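Local coordinates for exopolyphosphatase (Aquifex aeolicus, PDB 1T6C), which probably hydrolyses phosphoanhydride bonds of polyphosphate or guanosine pentaphosphate, as a calcium-containing member of the actin-like Ppx/GppA phosphatase family, at residues Y22-T27 with Q68-Y73; T46-K51 with E64-V69; G56-D61 with R94-A99. All coordinates share one frame; numbering follows the deposited sequence. Where two conformers were deposited one is given.

Contact 1 (Y22-T27 with Q68-Y73)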
ATOM      1  N   TYR A  22      -2.351   7.441  -9.768  1.00 19.63           N
ATOM      2  CA  TYR A  22      -3.343   6.716 -10.569  1.00 20.24           C
ATOM      3  C   TYR A  22      -4.771   6.971 -10.116  1.00 18.91           C
ATOM      4  O   TYR A  22      -5.632   7.300 -10.902  1.00 18.76           O
ATOM      5  CB  TYR A  22      -3.026   5.226 -10.500  1.00 21.10           C
ATOM      6  CG  TYR A  22      -3.818   4.357 -11.450  1.00 26.54           C
ATOM      7  CD1 TYR A  22      -3.705   4.516 -12.826  1.00 30.63           C
ATOM      8  CD2 TYR A  22      -4.641   3.340 -10.970  1.00 31.82           C
ATOM      9  CE1 TYR A  22      -4.410   3.701 -13.694  1.00 32.00           C
ATOM     10  CE2 TYR A  22      -5.351   2.532 -11.833  1.00 34.00           C
ATOM     11  CZ  TYR A  22      -5.231   2.721 -13.190  1.00 34.28           C
ATOM     12  OH  TYR A  22      -5.941   1.906 -14.050  1.00 38.66           O
ATOM     13  N   SER A  23      -5.010   6.864  -8.814  1.00 18.51           N
ATOM     14  CA  SER A  23      -6.362   6.955  -8.279  1.00 18.06           C
ATOM     15  C   SER A  23      -6.451   7.942  -7.124  1.00 17.35           C
ATOM     16  O   SER A  23      -5.450   8.247  -6.469  1.00 18.15           O
ATOM     17  CB  SER A  23      -6.858   5.577  -7.838  0.50 18.09           C
ATOM     18  OG  SER A  23      -6.134   5.098  -6.725  0.50 19.89           O
ATOM     19  N   VAL A  24      -7.665   8.437  -6.931  1.00 15.38           N
ATOM     20  CA  VAL A  24      -8.045   9.260  -5.801  1.00 15.19           C
ATOM     21  C   VAL A  24      -9.104   8.479  -5.040  1.00 14.63           C
ATOM     22  O   VAL A  24     -10.123   8.098  -5.605  1.00 14.72           O
ATOM     23  CB  VAL A  24      -8.630  10.603  -6.281  1.00 16.35           C
ATOM     24  CG1 VAL A  24      -8.938  11.528  -5.103  1.00 16.46           C
ATOM     25  CG2 VAL A  24      -7.655  11.281  -7.277  1.00 18.61           C
ATOM     26  N   ARG A  25      -8.859   8.257  -3.754  1.00 14.33           N
ATOM     27  CA  ARG A  25      -9.685   7.327  -2.971  1.00 13.81           C
ATOM     28  C   ARG A  25     -10.182   7.929  -1.687  1.00 13.87           C
ATOM     29  O   ARG A  25      -9.434   8.653  -1.030  1.00 14.32           O
ATOM     30  CB  ARG A  25      -8.917   6.067  -2.691  1.00 15.69           C
ATOM     31  CG  ARG A  25      -8.709   5.246  -3.981  1.00 17.54           C
ATOM     32  CD  ARG A  25      -8.063   3.961  -3.807  1.00 22.46           C
ATOM     33  NE  ARG A  25      -8.876   3.062  -3.022  1.00 24.93           N
ATOM     34  CZ  ARG A  25      -8.585   1.791  -2.850  1.00 25.78           C
ATOM     35  NH1 ARG A  25      -7.522   1.264  -3.433  1.00 26.20           N
ATOM     36  NH2 ARG A  25      -9.380   1.046  -2.100  1.00 30.44           N
ATOM     37  N   LEU A  26     -11.432   7.617  -1.369  1.00 11.66           N
ATOM     38  CA  LEU A  26     -12.123   8.093  -0.163  1.00 10.93           C
ATOM     39  C   LEU A  26     -12.505   6.873   0.680  1.00 10.76           C
ATOM     40  O   LEU A  26     -13.013   5.873   0.161  1.00 10.56           O
ATOM     41  CB  LEU A  26     -13.405   8.833  -0.544  1.00 10.53           C
ATOM     42  CG  LEU A  26     -14.368   9.175   0.605  1.00 12.68           C
ATOM     43  CD1 LEU A  26     -13.752  10.217   1.556  1.00 12.05           C
ATOM     44  CD2 LEU A  26     -15.729   9.628   0.069  1.00 13.18           C
ATOM     45  N   THR A  27     -12.260   6.955   1.981  1.00 10.52           N
ATOM     46  CA  THR A  27     -12.674   5.953   2.936  1.00 11.17           C
ATOM     47  C   THR A  27     -13.357   6.623   4.131  1.00 11.82           C
ATOM     48  O   THR A  27     -12.808   7.531   4.696  1.00 10.66           O
ATOM     49  CB  THR A  27     -11.452   5.126   3.433  1.00 12.52           C
ATOM     50  OG1 THR A  27     -10.685   4.641   2.312  1.00 13.72           O
ATOM     51  CG2 THR A  27     -11.920   3.900   4.230  1.00 14.04           C
ATOM     52  N   GLN A  68     -12.665  17.754  -9.626  1.00 17.66           N
ATOM     53  CA  GLN A  68     -14.086  17.396  -9.650  1.00 17.94           C
ATOM     54  C   GLN A  68     -14.381  16.189  -8.753  1.00 16.19           C
ATOM     55  O   GLN A  68     -15.367  16.200  -8.052  1.00 16.19           O
ATOM     56  CB  GLN A  68     -14.590  17.153 -11.086  1.00 19.26           C
ATOM     57  CG  GLN A  68     -16.134  16.985 -11.223  1.00 25.16           C
ATOM     58  CD  GLN A  68     -16.987  17.880 -10.279  1.00 31.40           C
ATOM     59  OE1 GLN A  68     -17.600  17.387  -9.294  1.00 34.25           O
ATOM     60  NE2 GLN A  68     -17.034  19.179 -10.581  1.00 34.62           N
ATOM     61  N   VAL A  69     -13.497  15.201  -8.738  1.00 16.00           N
ATOM     62  CA  VAL A  69     -13.645  14.020  -7.873  1.00 14.74           C
ATOM     63  C   VAL A  69     -13.607  14.435  -6.401  1.00 14.14           C
ATOM     64  O   VAL A  69     -14.385  13.941  -5.578  1.00 13.65           O
ATOM     65  CB  VAL A  69     -12.538  12.969  -8.135  1.00 14.71           C
ATOM     66  CG1 VAL A  69     -12.521  11.917  -7.036  1.00 17.84           C
ATOM     67  CG2 VAL A  69     -12.734  12.325  -9.511  1.00 16.94           C
ATOM     68  N   LEU A  70     -12.703  15.356  -6.084  1.00 13.83           N
ATOM     69  CA  LEU A  70     -12.538  15.815  -4.718  1.00 13.28           C
ATOM     70  C   LEU A  70     -13.783  16.577  -4.274  1.00 13.03           C
ATOM     71  O   LEU A  70     -14.190  16.457  -3.131  1.00 12.36           O
ATOM     72  CB  LEU A  70     -11.248  16.645  -4.541  1.00 12.79           C
ATOM     73  CG  LEU A  70      -9.952  15.879  -4.703  1.00 11.88           C
ATOM     74  CD1 LEU A  70      -8.751  16.781  -4.724  1.00 14.18           C
ATOM     75  CD2 LEU A  70      -9.793  14.833  -3.581  1.00 12.92           C
ATOM     76  N   LYS A  71     -14.390  17.366  -5.167  1.00 14.74           N
ATOM     77  CA  LYS A  71     -15.643  18.029  -4.835  1.00 15.22           C
ATOM     78  C   LYS A  71     -16.736  17.005  -4.499  1.00 15.76           C
ATOM     79  O   LYS A  71     -17.466  17.177  -3.523  1.00 15.96           O
ATOM     80  CB  LYS A  71     -16.085  18.989  -5.954  1.00 16.27           C
ATOM     81  CG  LYS A  71     -15.191  20.193  -6.130  1.00 15.45           C
ATOM     82  CD  LYS A  71     -15.615  21.013  -7.362  1.00 18.05           C
ATOM     83  CE  LYS A  71     -14.971  22.334  -7.444  1.00 19.04           C
ATOM     84  NZ  LYS A  71     -15.461  23.051  -8.676  1.00 22.61           N
ATOM     85  N   GLU A  72     -16.807  15.924  -5.280  1.00 16.08           N
ATOM     86  CA  GLU A  72     -17.780  14.870  -5.055  1.00 16.39           C
ATOM     87  C   GLU A  72     -17.522  14.183  -3.722  1.00 15.09           C
ATOM     88  O   GLU A  72     -18.448  13.955  -2.968  1.00 14.28           O
ATOM     89  CB  GLU A  72     -17.749  13.884  -6.209  1.00 18.35           C
ATOM     90  CG  GLU A  72     -18.279  14.548  -7.472  1.00 24.14           C
ATOM     91  CD  GLU A  72     -17.940  13.831  -8.762  1.00 32.97           C
ATOM     92  OE1 GLU A  72     -17.421  12.687  -8.705  1.00 39.41           O
ATOM     93  OE2 GLU A  72     -18.216  14.423  -9.850  1.00 39.64           O
ATOM     94  N   TYR A  73     -16.250  13.970  -3.391  1.00 13.80           N
ATOM     95  CA  TYR A  73     -15.915  13.378  -2.094  1.00 12.76           C
ATOM     96  C   TYR A  73     -16.265  14.315  -0.960  1.00 13.75           C
ATOM     97  O   TYR A  73     -16.786  13.890   0.048  1.00 12.23           O
ATOM     98  CB  TYR A  73     -14.442  13.001  -2.035  1.00 13.06           C
ATOM     99  CG  TYR A  73     -14.023  11.830  -2.909  1.00 10.74           C
ATOM    100  CD1 TYR A  73     -14.963  11.063  -3.620  1.00 14.00           C
ATOM    101  CD2 TYR A  73     -12.704  11.449  -2.959  1.00  9.95           C
ATOM    102  CE1 TYR A  73     -14.556  10.013  -4.428  1.00 15.35           C
ATOM    103  CE2 TYR A  73     -12.292  10.394  -3.699  1.00 12.05           C
ATOM    104  CZ  TYR A  73     -13.227   9.669  -4.440  1.00 13.30           C
ATOM    105  OH  TYR A  73     -12.792   8.618  -5.171  1.00 15.83           O
TER
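V24 meets V69, L70 and Y73, and L26 packs on Y73, where helix 60-79 covers one face of the five-stranded sheet in this lobe of the actin-like fold. Strand 23-27 and helix 68-73 run almost parallel, N-to-C directions 5° apart, with 9.5 Å between their axes. The two strand residues with side chains directed at the helix bracket R25, whose side chain leaves the strand away from the helix and touches D18; it lies about 13 Å from the bound calcium ion.

Apolar packing centres on one methyl group. In V24, CG1 is anti to the backbone N (chi1 -176°), and it lies 3.7 Å from L70 CD2, the two side chains crossing at about a right angle. The same methyl reaches V69 CG1 at 4.1 Å and Y73 CE2 at 3.8 Å, so three helix residues share one strand carbon. L70 goes on to touch I17 of the central strand 12-19, while L26 packs against I17 and L76.

The aromatic contact is a CH-pi interaction: L26 CB stands over the middle of the Y73 ring, 3.7 Å from its centroid, while L26 CD2 lies nearer CD1 and CG of that ring. V69 CG1 covers the opposite face, displaced toward the rim. The ring is thereby held between a strand residue and a residue one helical turn earlier, and its rotation is restricted.

The polar contact uses the ring's outer end. The Y73 hydroxyl, at the far end of this buried side chain, donates to the strand backbone: OH to V24 O, 2.8 Å, from above the carbonyl plane, 40° out of it.

Contact 2 (T46-K51 with E64-V69)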
ATOM      1  N   THR A  46      -7.825   8.970 -11.897  1.00 18.85           N
ATOM      2  CA  THR A  46      -7.610  10.246 -12.576  1.00 19.04           C
ATOM      3  C   THR A  46      -6.232  10.416 -13.209  1.00 19.10           C
ATOM      4  O   THR A  46      -5.983  11.421 -13.833  1.00 19.67           O
ATOM      5  CB  THR A  46      -7.877  11.445 -11.643  1.00 19.01           C
ATOM      6  OG1 THR A  46      -6.884  11.509 -10.615  1.00 18.97           O
ATOM      7  CG2 THR A  46      -9.237  11.326 -10.937  1.00 18.88           C
ATOM      8  N   SER A  47      -5.349   9.452 -13.009  1.00 20.14           N
ATOM      9  CA  SER A  47      -4.046   9.403 -13.648  1.00 21.08           C
ATOM     10  C   SER A  47      -3.284  10.711 -13.536  1.00 22.25           C
ATOM     11  O   SER A  47      -2.799  11.244 -14.542  1.00 22.26           O
ATOM     12  CB  SER A  47      -4.193   8.972 -15.117  1.00 21.20           C
ATOM     13  OG  SER A  47      -4.965   7.784 -15.200  1.00 23.70           O
ATOM     14  N   LEU A  48      -3.148  11.230 -12.313  1.00 21.79           N
ATOM     15  CA  LEU A  48      -2.393  12.472 -12.106  1.00 23.05           C
ATOM     16  C   LEU A  48      -0.916  12.381 -12.515  1.00 23.40           C
ATOM     17  O   LEU A  48      -0.291  13.393 -12.805  1.00 24.52           O
ATOM     18  CB  LEU A  48      -2.455  12.922 -10.635  1.00 23.10           C
ATOM     19  CG  LEU A  48      -3.514  13.930 -10.241  1.00 25.08           C
ATOM     20  CD1 LEU A  48      -3.393  14.150  -8.723  1.00 25.35           C
ATOM     21  CD2 LEU A  48      -3.421  15.287 -10.951  1.00 21.86           C
ATOM     22  N   GLY A  49      -0.350  11.191 -12.495  1.00 24.11           N
ATOM     23  CA  GLY A  49       1.031  10.993 -12.894  1.00 26.17           C
ATOM     24  C   GLY A  49       1.264  11.066 -14.393  1.00 27.55           C
ATOM     25  O   GLY A  49       2.410  10.940 -14.840  1.00 28.73           O
ATOM     26  N   THR A  50       0.203  11.263 -15.177  1.00 28.26           N
ATOM     27  CA  THR A  50       0.324  11.303 -16.631  1.00 29.19           C
ATOM     28  C   THR A  50       1.322  12.360 -17.057  1.00 30.33           C
ATOM     29  O   THR A  50       1.152  13.547 -16.765  1.00 29.90           O
ATOM     30  CB  THR A  50      -1.035  11.583 -17.289  1.00 29.02           C
ATOM     31  OG1 THR A  50      -1.957  10.548 -16.933  1.00 27.77           O
ATOM     32  CG2 THR A  50      -0.934  11.463 -18.820  1.00 30.17           C
ATOM     33  N   LYS A  51       2.367  11.906 -17.745  1.00 31.80           N
ATOM     34  CA  LYS A  51       3.356  12.775 -18.380  1.00 33.53           C
ATOM     35  C   LYS A  51       4.194  13.610 -17.394  1.00 34.21           C
ATOM     36  O   LYS A  51       4.833  14.575 -17.779  1.00 34.15           O
ATOM     37  CB  LYS A  51       2.684  13.659 -19.445  1.00 34.04           C
ATOM     38  CG  LYS A  51       2.451  12.929 -20.772  1.00 36.48           C
ATOM     39  CD  LYS A  51       1.472  13.678 -21.681  1.00 39.35           C
ATOM     40  CE  LYS A  51       1.912  15.131 -21.972  1.00 41.07           C
ATOM     41  NZ  LYS A  51       3.307  15.260 -22.521  1.00 42.61           N
ATOM     42  N   GLU A  64      -8.023  18.914 -13.450  1.00 18.95           N
ATOM     43  CA  GLU A  64      -9.423  19.322 -13.404  1.00 19.62           C
ATOM     44  C   GLU A  64     -10.302  18.146 -13.022  1.00 18.77           C
ATOM     45  O   GLU A  64     -11.242  18.308 -12.248  1.00 18.94           O
ATOM     46  CB  GLU A  64      -9.860  19.857 -14.767  1.00 20.52           C
ATOM     47  CG  GLU A  64      -9.185  21.155 -15.143  1.00 24.89           C
ATOM     48  CD  GLU A  64      -9.658  22.345 -14.331  1.00 27.82           C
ATOM     49  OE1 GLU A  64     -10.674  22.262 -13.594  1.00 29.66           O
ATOM     50  OE2 GLU A  64      -9.023  23.404 -14.481  1.00 31.87           O
ATOM     51  N   GLU A  65     -10.006  16.965 -13.555  1.00 19.33           N
ATOM     52  CA  GLU A  65     -10.789  15.791 -13.196  1.00 19.79           C
ATOM     53  C   GLU A  65     -10.603  15.486 -11.706  1.00 19.33           C
ATOM     54  O   GLU A  65     -11.554  15.112 -11.007  1.00 19.23           O
ATOM     55  CB  GLU A  65     -10.411  14.549 -14.006  1.00 21.21           C
ATOM     56  CG  GLU A  65     -11.396  13.425 -13.742  1.00 24.32           C
ATOM     57  CD  GLU A  65     -11.184  12.178 -14.581  1.00 29.40           C
ATOM     58  OE1 GLU A  65     -10.321  12.200 -15.456  1.00 32.70           O
ATOM     59  OE2 GLU A  65     -11.898  11.172 -14.348  1.00 31.74           O
ATOM     60  N   THR A  66      -9.372  15.635 -11.232  1.00 17.75           N
ATOM     61  CA  THR A  66      -9.073  15.329  -9.827  1.00 16.44           C
ATOM     62  C   THR A  66      -9.824  16.296  -8.908  1.00 16.30           C
ATOM     63  O   THR A  66     -10.438  15.869  -7.936  1.00 15.09           O
ATOM     64  CB  THR A  66      -7.571  15.359  -9.574  1.00 15.83           C
ATOM     65  OG1 THR A  66      -6.912  14.334 -10.325  1.00 16.07           O
ATOM     66  CG2 THR A  66      -7.245  15.012  -8.112  1.00 14.85           C
ATOM     67  N   ILE A  67      -9.849  17.583  -9.265  1.00 16.37           N
ATOM     68  CA  ILE A  67     -10.610  18.556  -8.497  1.00 17.03           C
ATOM     69  C   ILE A  67     -12.101  18.174  -8.491  1.00 16.64           C
ATOM     70  O   ILE A  67     -12.746  18.243  -7.454  1.00 15.46           O
ATOM     71  CB  ILE A  67     -10.355  19.991  -9.006  1.00 18.01           C
ATOM     72  CG1 ILE A  67      -8.936  20.416  -8.628  1.00 18.48           C
ATOM     73  CG2 ILE A  67     -11.369  20.985  -8.442  1.00 18.41           C
ATOM     74  CD1 ILE A  67      -8.530  21.728  -9.160  1.00 20.94           C
ATOM     75  N   GLN A  68     -12.665  17.754  -9.626  1.00 17.66           N
ATOM     76  CA  GLN A  68     -14.086  17.396  -9.650  1.00 17.94           C
ATOM     77  C   GLN A  68     -14.381  16.189  -8.753  1.00 16.19           C
ATOM     78  O   GLN A  68     -15.367  16.200  -8.052  1.00 16.19           O
ATOM     79  CB  GLN A  68     -14.590  17.153 -11.086  1.00 19.26           C
ATOM     80  CG  GLN A  68     -16.134  16.985 -11.223  1.00 25.16           C
ATOM     81  CD  GLN A  68     -16.987  17.880 -10.279  1.00 31.40           C
ATOM     82  OE1 GLN A  68     -17.600  17.387  -9.294  1.00 34.25           O
ATOM     83  NE2 GLN A  68     -17.034  19.179 -10.581  1.00 34.62           N
ATOM     84  N   VAL A  69     -13.497  15.201  -8.738  1.00 16.00           N
ATOM     85  CA  VAL A  69     -13.645  14.020  -7.873  1.00 14.74           C
ATOM     86  C   VAL A  69     -13.607  14.435  -6.401  1.00 14.14           C
ATOM     87  O   VAL A  69     -14.385  13.941  -5.578  1.00 13.65           O
ATOM     88  CB  VAL A  69     -12.538  12.969  -8.135  1.00 14.71           C
ATOM     89  CG1 VAL A  69     -12.521  11.917  -7.036  1.00 17.84           C
ATOM     90  CG2 VAL A  69     -12.734  12.325  -9.511  1.00 16.94           C
TER
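The loop leaving edge strand 35-45 turns against the early part of helix 60-79, and T46 and T66 make the central meeting. Their side chains cross at about a right angle, with T46 OG1 2.8 Å from T66 OG1. T66 OG1 hydrogen-bonds to the backbone oxygen of R62, one turn earlier in the same helix, so this hydroxyl of a buried residue has polar company from both the loop and its own helix.

The methyl of T46 faces the helix as well. CG2 is anti to the carbonyl carbon and lies 3.9 Å from V69 CG2, with E65 CG at 4.1 Å. The E65 chain is extended beyond CG, and its carboxylate forms a salt bridge with R62, whose guanidinium also binds T46 O.

L48 closes over the T66 hydroxyl: its CG is 3.4 Å from T66 OG1, and its CD1 meets T66 CG2 at 4.0 Å. L48 and T66 both touch F102 of helix 99-109, which extends the apolar surroundings.

Beyond T46 the loop folds into a type I beta turn from S47 to T50. S47 O takes two bonds from T50, one from the backbone N and a short one of 2.6 Å from OG1, and this double grip fixes the turn that carries L48.

The chemistry is thus mixed: a hydroxyl pair lies under aliphatic cover, and R62 joins the T46 backbone to the E65 charge, so T46 O and the T66 hydroxyl each have a polar partner beside the apolar packing.

Contact 3 (G56-D61 with R94-A99)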
ATOM      1  N   GLY A  56       7.723  17.106 -16.367  1.00 34.11           N
ATOM      2  CA  GLY A  56       7.881  17.644 -15.029  1.00 33.28           C
ATOM      3  C   GLY A  56       6.630  18.263 -14.408  1.00 32.75           C
ATOM      4  O   GLY A  56       6.736  18.829 -13.335  1.00 32.62           O
ATOM      5  N   ARG A  57       5.464  18.158 -15.055  1.00 31.78           N
ATOM      6  CA  ARG A  57       4.237  18.836 -14.608  1.00 30.76           C
ATOM      7  C   ARG A  57       3.018  17.909 -14.574  1.00 29.41           C
ATOM      8  O   ARG A  57       2.933  16.937 -15.329  1.00 28.62           O
ATOM      9  CB  ARG A  57       3.907  20.006 -15.527  1.00 31.61           C
ATOM     10  CG  ARG A  57       4.888  21.161 -15.456  1.00 34.47           C
ATOM     11  CD  ARG A  57       4.645  22.249 -16.501  1.00 38.10           C
ATOM     12  NE  ARG A  57       3.412  23.006 -16.273  1.00 41.29           N
ATOM     13  CZ  ARG A  57       3.233  23.904 -15.298  1.00 43.15           C
ATOM     14  NH1 ARG A  57       4.209  24.190 -14.430  1.00 44.41           N
ATOM     15  NH2 ARG A  57       2.064  24.527 -15.192  1.00 42.95           N
ATOM     16  N   LEU A  58       2.071  18.226 -13.685  1.00 27.28           N
ATOM     17  CA  LEU A  58       0.734  17.638 -13.715  1.00 25.71           C
ATOM     18  C   LEU A  58      -0.000  18.247 -14.874  1.00 24.96           C
ATOM     19  O   LEU A  58       0.059  19.449 -15.078  1.00 23.95           O
ATOM     20  CB  LEU A  58      -0.054  17.968 -12.441  1.00 25.06           C
ATOM     21  CG  LEU A  58       0.584  17.583 -11.102  1.00 23.78           C
ATOM     22  CD1 LEU A  58      -0.334  18.008  -9.960  1.00 22.78           C
ATOM     23  CD2 LEU A  58       0.912  16.137 -11.007  1.00 23.38           C
ATOM     24  N   GLN A  59      -0.689  17.418 -15.638  1.00 24.89           N
ATOM     25  CA  GLN A  59      -1.428  17.909 -16.783  1.00 25.16           C
ATOM     26  C   GLN A  59      -2.744  18.517 -16.357  1.00 24.81           C
ATOM     27  O   GLN A  59      -3.416  18.031 -15.432  1.00 23.04           O
ATOM     28  CB  GLN A  59      -1.649  16.785 -17.800  1.00 25.61           C
ATOM     29  CG  GLN A  59      -0.355  16.200 -18.373  1.00 29.25           C
ATOM     30  CD  GLN A  59       0.571  17.265 -18.960  1.00 33.43           C
ATOM     31  OE1 GLN A  59       1.606  17.614 -18.352  1.00 37.01           O
ATOM     32  NE2 GLN A  59       0.192  17.812 -20.124  1.00 34.85           N
ATOM     33  N   GLU A  60      -3.131  19.581 -17.036  1.00 24.22           N
ATOM     34  CA  GLU A  60      -4.300  20.344 -16.630  1.00 25.06           C
ATOM     35  C   GLU A  60      -5.575  19.534 -16.640  1.00 24.20           C
ATOM     36  O   GLU A  60      -6.389  19.699 -15.753  1.00 23.87           O
ATOM     37  CB  GLU A  60      -4.476  21.586 -17.507  1.00 25.55           C
ATOM     38  CG  GLU A  60      -3.412  22.656 -17.276  1.00 27.45           C
ATOM     39  CD  GLU A  60      -3.386  23.185 -15.849  1.00 28.67           C
ATOM     40  OE1 GLU A  60      -4.409  23.122 -15.147  1.00 30.85           O
ATOM     41  OE2 GLU A  60      -2.337  23.688 -15.433  1.00 30.63           O
ATOM     42  N   ASP A  61      -5.760  18.662 -17.634  1.00 24.27           N
ATOM     43  CA  ASP A  61      -7.000  17.889 -17.699  1.00 24.32           C
ATOM     44  C   ASP A  61      -7.101  16.883 -16.539  1.00 23.15           C
ATOM     45  O   ASP A  61      -8.205  16.600 -16.062  1.00 23.31           O
ATOM     46  CB  ASP A  61      -7.177  17.216 -19.063  1.00 25.20           C
ATOM     47  CG  ASP A  61      -6.162  16.147 -19.330  1.00 28.24           C
ATOM     48  OD1 ASP A  61      -4.967  16.377 -19.083  1.00 33.44           O
ATOM     49  OD2 ASP A  61      -6.460  15.034 -19.810  1.00 33.84           O
ATOM     50  N   ARG A  94       4.395  15.076  -5.459  1.00 30.29           N
ATOM     51  CA  ARG A  94       5.408  16.067  -5.111  1.00 31.24           C
ATOM     52  C   ARG A  94       6.445  16.242  -6.217  1.00 32.28           C
ATOM     53  O   ARG A  94       6.920  17.345  -6.446  1.00 31.14           O
ATOM     54  CB  ARG A  94       6.120  15.693  -3.799  1.00 31.75           C
ATOM     55  CG  ARG A  94       6.959  16.843  -3.253  1.00 31.16           C
ATOM     56  CD  ARG A  94       7.699  16.553  -1.966  1.00 30.58           C
ATOM     57  NE  ARG A  94       8.772  15.579  -2.165  1.00 30.36           N
ATOM     58  CZ  ARG A  94       9.969  15.844  -2.699  1.00 31.88           C
ATOM     59  NH1 ARG A  94      10.311  17.069  -3.072  1.00 28.08           N
ATOM     60  NH2 ARG A  94      10.845  14.861  -2.855  1.00 33.83           N
ATOM     61  N   ARG A  95       6.782  15.134  -6.883  1.00 33.37           N
ATOM     62  CA  ARG A  95       7.698  15.143  -8.026  1.00 34.71           C
ATOM     63  C   ARG A  95       7.319  16.212  -9.059  1.00 34.18           C
ATOM     64  O   ARG A  95       8.196  16.809  -9.672  1.00 34.46           O
ATOM     65  CB  ARG A  95       7.744  13.752  -8.699  1.00 35.44           C
ATOM     66  CG  ARG A  95       9.000  12.943  -8.437  1.00 39.30           C
ATOM     67  CD  ARG A  95       9.131  12.379  -7.019  1.00 43.75           C
ATOM     68  NE  ARG A  95      10.126  11.296  -6.968  1.00 47.69           N
ATOM     69  CZ  ARG A  95       9.882   9.999  -7.222  1.00 49.95           C
ATOM     70  NH1 ARG A  95       8.658   9.570  -7.537  1.00 50.57           N
ATOM     71  NH2 ARG A  95      10.885   9.118  -7.165  1.00 50.64           N
ATOM     72  N   ALA A  96       6.018  16.446  -9.263  1.00 33.67           N
ATOM     73  CA  ALA A  96       5.551  17.488 -10.195  1.00 32.96           C
ATOM     74  C   ALA A  96       5.803  18.920  -9.721  1.00 32.73           C
ATOM     75  O   ALA A  96       5.643  19.257  -8.535  1.00 33.10           O
ATOM     76  CB  ALA A  96       4.060  17.307 -10.502  1.00 32.92           C
ATOM     77  N   LYS A  97       6.125  19.773 -10.686  1.00 32.03           N
ATOM     78  CA  LYS A  97       6.575  21.143 -10.463  1.00 31.44           C
ATOM     79  C   LYS A  97       5.452  22.119 -10.131  1.00 30.22           C
ATOM     80  O   LYS A  97       5.688  23.165  -9.520  1.00 31.09           O
ATOM     81  CB  LYS A  97       7.300  21.643 -11.717  1.00 32.27           C
ATOM     82  CG  LYS A  97       8.294  22.720 -11.458  1.00 33.21           C
ATOM     83  CD  LYS A  97       9.172  22.944 -12.658  1.00 35.13           C
ATOM     84  CE  LYS A  97      10.443  22.169 -12.558  1.00 36.42           C
ATOM     85  NZ  LYS A  97      11.253  22.428 -13.768  1.00 36.62           N
ATOM     86  N   ASN A  98       4.240  21.787 -10.572  1.00 27.88           N
ATOM     87  CA  ASN A  98       3.049  22.591 -10.287  1.00 25.96           C
ATOM     88  C   ASN A  98       2.157  21.936  -9.215  1.00 24.53           C
ATOM     89  O   ASN A  98       0.969  22.259  -9.108  1.00 23.97           O
ATOM     90  CB  ASN A  98       2.243  22.875 -11.565  1.00 25.76           C
ATOM     91  CG  ASN A  98       1.847  21.610 -12.308  1.00 22.73           C
ATOM     92  OD1 ASN A  98       2.441  20.564 -12.133  1.00 24.84           O
ATOM     93  ND2 ASN A  98       0.809  21.707 -13.120  1.00 24.70           N
ATOM     94  N   ALA A  99       2.726  21.032  -8.422  1.00 23.37           N
ATOM     95  CA  ALA A  99       1.988  20.388  -7.340  1.00 22.45           C
ATOM     96  C   ALA A  99       1.454  21.407  -6.322  1.00 21.67           C
ATOM     97  O   ALA A  99       0.330  21.302  -5.864  1.00 19.59           O
ATOM     98  CB  ALA A  99       2.839  19.359  -6.660  1.00 23.27           C
TER
HETATM   99  O   HOH W   1      -0.899  23.936 -12.888  1.00 31.76           O
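N98 binds both backbone polar groups of L58, its amide acting like a piece of neighbouring main chain in the turn that leads into helix 99-109. OD1 accepts from L58 N over 2.8 Å, the donor lying in the carbonyl plane on a lone pair. ND2 gives its hydrogen to L58 O at 3.1 Å and nearly straight, 165° at the hydrogen. A water that accepts from ND2 and donates to E60 OE2 continues the link to the first turn of helix 60-79. Although N98 occupies the N-cap position of helix 99-109, its side chain makes no capping bond and turns to L58 and the water instead.

A third bond joins the backbones: K97 N donates to G56 O at 2.9 Å. G56, the first residue beyond the short helix 52-55, has positive phi and starts the link to helix 60-79, whereas K97 belongs to the type I beta turn from A96 to A99.

The N98 side chain is held in rotation by these bonds, with CG between the backbone N and the carbonyl carbon (chi1 56°). R57 bends at chi3 and lays its guanidinium across the amide, ND2 3.7 Å above one face near the rim and the two planes 34° apart. An alanine in place of N98 would probably leave L58 N and O without their mates, break the water link to E60 and remove the amide from beside the R57 guanidinium, with the CB contact remaining.

Farther out, the packing is apolar: L58 and A96 both touch V52, and L58 CD2 presses against A96 CB at 3.4 Å, closer than usual carbon contact.

How the contacts relate
Helix 60-79 is packed by a sheet strand in contact 1 and by a loop in contact 2, while contact 3 holds mainly the link leading into it to the turn before helix 99-109. Contacts 1 and 2 are buried and share V69; they touch directly, with Y22 O close to both T46 N and S47 N, and V24 CG2 packing on T46 and T66. Contact 3 is only partly buried and meets contact 2 through L48 O against L58 CD2, but does not touch contact 1. The chemistry follows: mainly aliphatic and aromatic packing at the sheet, hydroxyls under aliphatic cover at the loop, and amide-to-backbone bonds with a bridging water toward the surface.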